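Local atomic coordinates of putative tetR-family transcriptional regulatory protein (Streptomyces coelicolor, PDB entry 2DG8), a protein that probably binds DNA through an N-terminal helix-turn-helix domain and regulates transcription as a dimeric member of the TetR family. Residues G62-H67 and L104-E109. Numbering follows the deposited sequence.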
ATOM      1  N   GLY A  62      -4.922  15.590  -2.933  1.00 32.95           N
ATOM      2  CA  GLY A  62      -4.239  16.484  -2.021  1.00 34.01           C
ATOM      3  C   GLY A  62      -5.187  16.746  -0.866  1.00 35.53           C
ATOM      4  O   GLY A  62      -4.761  16.853   0.281  1.00 37.08           O
ATOM      5  N   ARG A  63      -6.479  16.852  -1.170  1.00 34.28           N
ATOM      6  CA  ARG A  63      -7.485  17.073  -0.135  1.00 35.74           C
ATOM      7  C   ARG A  63      -7.569  15.845   0.779  1.00 34.33           C
ATOM      8  O   ARG A  63      -7.661  15.980   2.004  1.00 31.98           O
ATOM      9  CB  ARG A  63      -8.866  17.318  -0.749  1.00 36.08           C
ATOM     10  CG  ARG A  63      -9.958  17.328   0.300  1.00 43.16           C
ATOM     11  CD  ARG A  63     -11.303  16.868  -0.235  1.00 47.49           C
ATOM     12  NE  ARG A  63     -12.086  17.958  -0.802  1.00 51.37           N
ATOM     13  CZ  ARG A  63     -13.329  18.253  -0.424  1.00 52.68           C
ATOM     14  NH1 ARG A  63     -13.927  17.534   0.523  1.00 52.31           N
ATOM     15  NH2 ARG A  63     -13.968  19.268  -0.984  1.00 49.00           N
ATOM     16  N   PHE A  64      -7.577  14.653   0.178  1.00 33.23           N
ATOM     17  CA  PHE A  64      -7.628  13.410   0.955  1.00 33.77           C
ATOM     18  C   PHE A  64      -6.370  13.335   1.822  1.00 32.22           C
ATOM     19  O   PHE A  64      -6.407  12.921   2.977  1.00 34.02           O
ATOM     20  CB  PHE A  64      -7.687  12.185   0.032  1.00 32.71           C
ATOM     21  CG  PHE A  64      -7.480  10.890   0.754  1.00 33.07           C
ATOM     22  CD1 PHE A  64      -6.247  10.246   0.721  1.00 32.63           C
ATOM     23  CD2 PHE A  64      -8.504  10.344   1.530  1.00 35.29           C
ATOM     24  CE1 PHE A  64      -6.035   9.076   1.455  1.00 32.30           C
ATOM     25  CE2 PHE A  64      -8.299   9.176   2.270  1.00 34.11           C
ATOM     26  CZ  PHE A  64      -7.062   8.544   2.230  1.00 30.65           C
ATOM     27  N   THR A  65      -5.261  13.762   1.245  1.00 31.40           N
ATOM     28  CA  THR A  65      -3.976  13.780   1.929  1.00 34.18           C
ATOM     29  C   THR A  65      -4.016  14.685   3.166  1.00 33.90           C
ATOM     30  O   THR A  65      -3.545  14.302   4.240  1.00 33.10           O
ATOM     31  CB  THR A  65      -2.873  14.215   0.928  1.00 33.89           C
ATOM     32  OG1 THR A  65      -2.131  13.049   0.543  1.00 38.72           O
ATOM     33  CG2 THR A  65      -1.952  15.283   1.508  1.00 36.43           C
ATOM     34  N   ASP A  66      -4.601  15.869   3.020  1.00 33.95           N
ATOM     35  CA  ASP A  66      -4.718  16.818   4.131  1.00 35.90           C
ATOM     36  C   ASP A  66      -5.499  16.183   5.278  1.00 34.64           C
ATOM     37  O   ASP A  66      -5.177  16.366   6.453  1.00 34.12           O
ATOM     38  CB  ASP A  66      -5.447  18.089   3.669  1.00 36.76           C
ATOM     39  CG  ASP A  66      -4.590  18.970   2.767  1.00 41.27           C
ATOM     40  OD1 ASP A  66      -5.147  19.892   2.128  1.00 43.53           O
ATOM     41  OD2 ASP A  66      -3.362  18.755   2.702  1.00 41.59           O
ATOM     42  N   HIS A  67      -6.533  15.435   4.911  1.00 35.79           N
ATOM     43  CA  HIS A  67      -7.416  14.753   5.859  1.00 35.71           C
ATOM     44  C   HIS A  67      -6.708  13.725   6.748  1.00 34.95           C
ATOM     45  O   HIS A  67      -6.877  13.730   7.968  1.00 35.76           O
ATOM     46  CB  HIS A  67      -8.559  14.081   5.076  1.00 38.16           C
ATOM     47  CG  HIS A  67      -9.266  13.002   5.833  1.00 43.18           C
ATOM     48  ND1 HIS A  67     -10.111  13.260   6.892  1.00 43.43           N
ATOM     49  CD2 HIS A  67      -9.247  11.655   5.687  1.00 45.03           C
ATOM     50  CE1 HIS A  67     -10.581  12.119   7.364  1.00 46.53           C
ATOM     51  NE2 HIS A  67     -10.073  11.130   6.651  1.00 46.18           N
ATOM     52  N   LEU A 104      -9.105   3.716   3.353  1.00 32.44           N
ATOM     53  CA  LEU A 104      -8.154   2.674   2.986  1.00 31.61           C
ATOM     54  C   LEU A 104      -8.091   2.552   1.460  1.00 30.06           C
ATOM     55  O   LEU A 104      -7.015   2.466   0.881  1.00 29.44           O
ATOM     56  CB  LEU A 104      -8.580   1.334   3.595  1.00 31.97           C
ATOM     57  CG  LEU A 104      -7.830   0.080   3.146  1.00 35.64           C
ATOM     58  CD1 LEU A 104      -6.363   0.136   3.602  1.00 33.52           C
ATOM     59  CD2 LEU A 104      -8.541  -1.147   3.722  1.00 37.46           C
ATOM     60  N   VAL A 105      -9.255   2.536   0.819  1.00 28.85           N
ATOM     61  CA  VAL A 105      -9.324   2.428  -0.640  1.00 29.94           C
ATOM     62  C   VAL A 105      -8.688   3.639  -1.341  1.00 28.01           C
ATOM     63  O   VAL A 105      -7.939   3.479  -2.306  1.00 30.43           O
ATOM     64  CB  VAL A 105     -10.809   2.262  -1.111  1.00 32.49           C
ATOM     65  CG1 VAL A 105     -10.908   2.325  -2.633  1.00 31.46           C
ATOM     66  CG2 VAL A 105     -11.358   0.937  -0.612  1.00 29.16           C
ATOM     67  N   LEU A 106      -8.971   4.845  -0.850  1.00 28.86           N
ATOM     68  CA  LEU A 106      -8.405   6.057  -1.455  1.00 26.61           C
ATOM     69  C   LEU A 106      -6.891   6.059  -1.265  1.00 27.53           C
ATOM     70  O   LEU A 106      -6.136   6.468  -2.154  1.00 26.62           O
ATOM     71  CB  LEU A 106      -9.035   7.310  -0.835  1.00 27.99           C
ATOM     72  CG  LEU A 106     -10.517   7.556  -1.199  1.00 29.87           C
ATOM     73  CD1 LEU A 106     -11.073   8.767  -0.428  1.00 26.35           C
ATOM     74  CD2 LEU A 106     -10.641   7.784  -2.706  1.00 29.59           C
ATOM     75  N   THR A 107      -6.442   5.586  -0.110  1.00 26.07           N
ATOM     76  CA  THR A 107      -5.017   5.511   0.150  1.00 28.94           C
ATOM     77  C   THR A 107      -4.386   4.578  -0.885  1.00 27.62           C
ATOM     78  O   THR A 107      -3.385   4.914  -1.512  1.00 27.49           O
ATOM     79  CB  THR A 107      -4.713   4.946   1.571  1.00 27.18           C
ATOM     80  OG1 THR A 107      -5.280   5.802   2.565  1.00 29.04           O
ATOM     81  CG2 THR A 107      -3.224   4.857   1.802  1.00 25.60           C
ATOM     82  N   GLN A 108      -4.973   3.402  -1.067  1.00 29.81           N
ATOM     83  CA  GLN A 108      -4.416   2.454  -2.027  1.00 30.57           C
ATOM     84  C   GLN A 108      -4.527   2.943  -3.472  1.00 30.88           C
ATOM     85  O   GLN A 108      -3.647   2.668  -4.287  1.00 32.95           O
ATOM     86  CB  GLN A 108      -5.083   1.081  -1.871  1.00 30.27           C
ATOM     87  CG  GLN A 108      -4.880   0.473  -0.479  1.00 31.27           C
ATOM     88  CD  GLN A 108      -3.408   0.351  -0.096  1.00 33.70           C
ATOM     89  OE1 GLN A 108      -3.036   0.594   1.046  1.00 36.95           O
ATOM     90  NE2 GLN A 108      -2.573  -0.037  -1.047  1.00 32.86           N
ATOM     91  N   GLU A 109      -5.596   3.661  -3.798  1.00 28.86           N
ATOM     92  CA  GLU A 109      -5.735   4.174  -5.163  1.00 30.34           C
ATOM     93  C   GLU A 109      -4.577   5.122  -5.416  1.00 30.34           C
ATOM     94  O   GLU A 109      -3.902   5.032  -6.440  1.00 32.56           O
ATOM     95  CB  GLU A 109      -7.065   4.924  -5.347  1.00 26.13           C
ATOM     96  CG  GLU A 109      -8.282   4.026  -5.515  1.00 29.89           C
ATOM     97  CD  GLU A 109      -8.348   3.352  -6.886  1.00 35.98           C
ATOM     98  OE1 GLU A 109      -7.549   3.715  -7.775  1.00 41.10           O
ATOM     99  OE2 GLU A 109      -9.212   2.469  -7.088  1.00 33.84           O
TER
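Phe64 on helix 53-77 faces Leu106 on helix 101-116 with 7.8 Å between their CA atoms, and the Phe64 ring fills much of the space between the backbones, against Leu106 and Thr107. With CG anti to the backbone N (chi1 169°), Phe64 carries its ring over to the second helix. Leu106 takes up one face of that ring: its CB sits 3.8 Å from the ring centroid, 14° off the ring normal, a CH-pi contact. On the same side of the ring, but out at its rim, Leu106 CD1 lies 3.6 Å from Phe64 CD2. Thr107, one residue on, meets the far end of the ring at its edge, with OG1 in the ring plane and 3.3 Å from Phe64 CZ. This hydroxyl stands beside its own backbone N (chi1 -61°) and is hydrogen-bonded to the carbonyl O of Asp103 one turn earlier, so its polar need is met within its own helix; OD1 of the same Asp103 is hydrogen-bonded to His67 NE2, a second tie between the helices.

Helix 101-116 also reaches the second subunit: Glu109 OE2 forms a salt bridge with Arg116 of that subunit, and Gln108 packs on its Tyr111. The contact thus joins helix 53-77, which through Arg63 packs on helix 10-25 of the N-terminal, probably DNA-binding, part of the chain, to a helix that takes part in the subunit interface. No hydrogen bond joins the two segments directly; between them, Phe64 is packed by dispersion, including the CH-pi contact with Leu106.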